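Local coordinates for cellulase (Bacillus sp. BG-CS10, PDB 5E09), which hydrolyses internal beta-1,4-glucosidic bonds of cellulose with a family 5 barrel and carries a family 46 carbohydrate-binding module that probably assists substrate binding, at residues F447-H452 with I510-H515. Sequence-based numbering, arbitrary orientation.
Sequences FAIPAH and IHLTFH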
loop_
_atom_site.group_PDB
_atom_site.type_symbol
_atom_site.label_atom_id
_atom_site.label_comp_id
_atom_site.label_asym_id
_atom_site.label_seq_id
_atom_site.Cartn_x
_atom_site.Cartn_y
_atom_site.Cartn_z
ATOM N N PHE A 447 -5.673 6.133 27.762
ATOM C CA PHE A 447 -6.901 5.372 27.939
ATOM C C PHE A 447 -6.909 4.041 27.184
ATOM O O PHE A 447 -6.704 3.987 25.970
ATOM C CB PHE A 447 -8.109 6.210 27.519
ATOM C CG PHE A 447 -9.415 5.656 28.003
ATOM C CD1 PHE A 447 -9.888 5.969 29.266
ATOM C CD2 PHE A 447 -10.161 4.803 27.201
ATOM C CE1 PHE A 447 -11.088 5.447 29.724
ATOM C CE2 PHE A 447 -11.359 4.281 27.648
ATOM C CZ PHE A 447 -11.825 4.604 28.910
ATOM N N ALA A 448 -7.156 2.969 27.923
ATOM C CA ALA A 448 -7.294 1.650 27.331
ATOM C C ALA A 448 -8.368 0.836 28.047
ATOM O O ALA A 448 -8.361 0.720 29.270
ATOM C CB ALA A 448 -5.963 0.912 27.359
ATOM N N ILE A 449 -9.290 0.283 27.270
ATOM C CA ILE A 449 -10.310 -0.624 27.772
ATOM C C ILE A 449 -9.772 -2.038 27.894
ATOM O O ILE A 449 -9.376 -2.630 26.896
ATOM C CB ILE A 449 -11.527 -0.646 26.841
ATOM C CG1 ILE A 449 -12.028 0.779 26.597
ATOM C CG2 ILE A 449 -12.615 -1.554 27.405
ATOM C CD1 ILE A 449 -12.908 0.919 25.374
ATOM N N PRO A 450 -9.744 -2.586 29.117
ATOM C CA PRO A 450 -9.367 -3.994 29.269
ATOM C C PRO A 450 -10.300 -4.877 28.449
ATOM O O PRO A 450 -11.519 -4.716 28.505
ATOM C CB PRO A 450 -9.525 -4.247 30.771
ATOM C CG PRO A 450 -9.370 -2.897 31.399
ATOM C CD PRO A 450 -9.980 -1.929 30.417
ATOM N N ALA A 451 -9.727 -5.785 27.673
ATOM C CA ALA A 451 -10.507 -6.540 26.705
ATOM C C ALA A 451 -10.239 -8.032 26.781
ATOM O O ALA A 451 -9.092 -8.469 26.848
ATOM C CB ALA A 451 -10.221 -6.035 25.301
ATOM N N HIS A 452 -11.313 -8.810 26.778
ATOM C CA HIS A 452 -11.215 -10.247 26.609
ATOM C C HIS A 452 -11.646 -10.563 25.187
ATOM O O HIS A 452 -12.840 -10.683 24.902
ATOM C CB HIS A 452 -12.081 -10.987 27.629
ATOM C CG HIS A 452 -11.698 -10.722 29.051
ATOM N ND1 HIS A 452 -10.572 -11.268 29.633
ATOM C CD2 HIS A 452 -12.293 -9.975 30.011
ATOM C CE1 HIS A 452 -10.490 -10.864 30.888
ATOM N NE2 HIS A 452 -11.521 -10.078 31.142
ATOM N N ILE A 510 -20.426 8.970 25.368
ATOM C CA ILE A 510 -20.112 8.483 24.037
ATOM C C ILE A 510 -20.373 6.985 23.981
ATOM O O ILE A 510 -19.792 6.220 24.737
ATOM C CB ILE A 510 -18.650 8.779 23.655
ATOM C CG1 ILE A 510 -18.358 10.274 23.794
ATOM C CG2 ILE A 510 -18.360 8.304 22.244
ATOM C CD1 ILE A 510 -16.900 10.598 24.041
ATOM N N HIS A 511 -21.280 6.578 23.104
ATOM C CA HIS A 511 -21.559 5.169 22.883
ATOM C C HIS A 511 -20.644 4.626 21.794
ATOM O O HIS A 511 -20.688 5.079 20.645
ATOM C CB HIS A 511 -23.030 4.960 22.511
ATOM C CG HIS A 511 -23.985 5.274 23.623
ATOM N ND1 HIS A 511 -24.130 6.539 24.147
ATOM C CD2 HIS A 511 -24.835 4.480 24.318
ATOM C CE1 HIS A 511 -25.031 6.516 25.112
ATOM N NE2 HIS A 511 -25.475 5.278 25.235
ATOM N N LEU A 512 -19.801 3.675 22.178
ATOM C CA LEU A 512 -18.937 2.958 21.252
ATOM C C LEU A 512 -19.541 1.601 20.916
ATOM O O LEU A 512 -20.059 0.894 21.796
ATOM C CB LEU A 512 -17.526 2.765 21.828
ATOM C CG LEU A 512 -16.779 3.957 22.432
ATOM C CD1 LEU A 512 -15.461 3.505 23.052
ATOM C CD2 LEU A 512 -16.543 5.045 21.398
ATOM N N THR A 513 -19.466 1.242 19.640
ATOM C CA THR A 513 -19.889 -0.070 19.182
ATOM C C THR A 513 -18.733 -0.748 18.477
ATOM O O THR A 513 -18.369 -0.345 17.380
ATOM C CB THR A 513 -21.080 0.017 18.209
ATOM O OG1 THR A 513 -22.136 0.777 18.802
ATOM C CG2 THR A 513 -21.587 -1.383 17.845
ATOM N N PHE A 514 -18.150 -1.768 19.093
ATOM C CA PHE A 514 -17.078 -2.508 18.429
ATOM C C PHE A 514 -17.628 -3.631 17.542
ATOM O O PHE A 514 -18.387 -4.494 18.004
ATOM C CB PHE A 514 -16.099 -3.069 19.458
ATOM C CG PHE A 514 -15.331 -2.008 20.196
ATOM C CD1 PHE A 514 -14.150 -1.505 19.674
ATOM C CD2 PHE A 514 -15.796 -1.505 21.403
ATOM C CE1 PHE A 514 -13.438 -0.527 20.347
ATOM C CE2 PHE A 514 -15.092 -0.523 22.084
ATOM C CZ PHE A 514 -13.908 -0.033 21.552
ATOM N N HIS A 515 -17.254 -3.581 16.265
ATOM C CA HIS A 515 -17.584 -4.618 15.292
ATOM C C HIS A 515 -16.421 -5.594 15.136
ATOM O O HIS A 515 -15.299 -5.195 14.759
ATOM C CB HIS A 515 -17.923 -4.010 13.924
ATOM C CG HIS A 515 -19.103 -3.085 13.933
ATOM N ND1 HIS A 515 -20.236 -3.315 13.180
ATOM C CD2 HIS A 515 -19.318 -1.916 14.584
ATOM C CE1 HIS A 515 -21.099 -2.334 13.372
ATOM N NE2 HIS A 515 -20.567 -1.473 14.222
#
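Ile449 meets Leu512 and Phe514 through a single atom, its terminal methyl CD1, and the contact is purely apolar. That methyl lies 4.1 Å from Phe514 CZ, the far end of the ring, approaching it obliquely, and 4.3 Å from Leu512 CD1. Both are ordinary van der Waals separations, one methyl to ring carbon and one methyl to methyl, and the two segments bury just 73 Å² between them. The torsions account for the reach: CG1 of Ile449 lies beside the backbone N (chi1 -53°) and anti to the carbonyl carbon, and the extended chi2 of 161° places CD1 at the end of the chain, where it makes both contacts. Ile449 and Phe514 approach from opposite directions, the methyl of one meeting the CZ end of the other.

The backbones stay well apart. The closest CA atoms, those of Ile449 and Leu512, are 11.4 Å from each other, a spacing that rules out direct strand pairing and fits side chains packing across the interior of a beta-sandwich-like module. Leu512 and Phe514, two residues apart, present their side chains on the same inward side of their strand, and all three touching residues are buried.

Around these three side chains, Tyr524 and Leu526 of strand 521-529 touch Ile449 and Leu512, respectively. Met461 of strand 458-465 and Ile495 of strand 494-497 pack on Phe514, while backbone hydrogen bonds join strand 447-452 to strands 436-443 and 494-497 within the carbohydrate-binding domain.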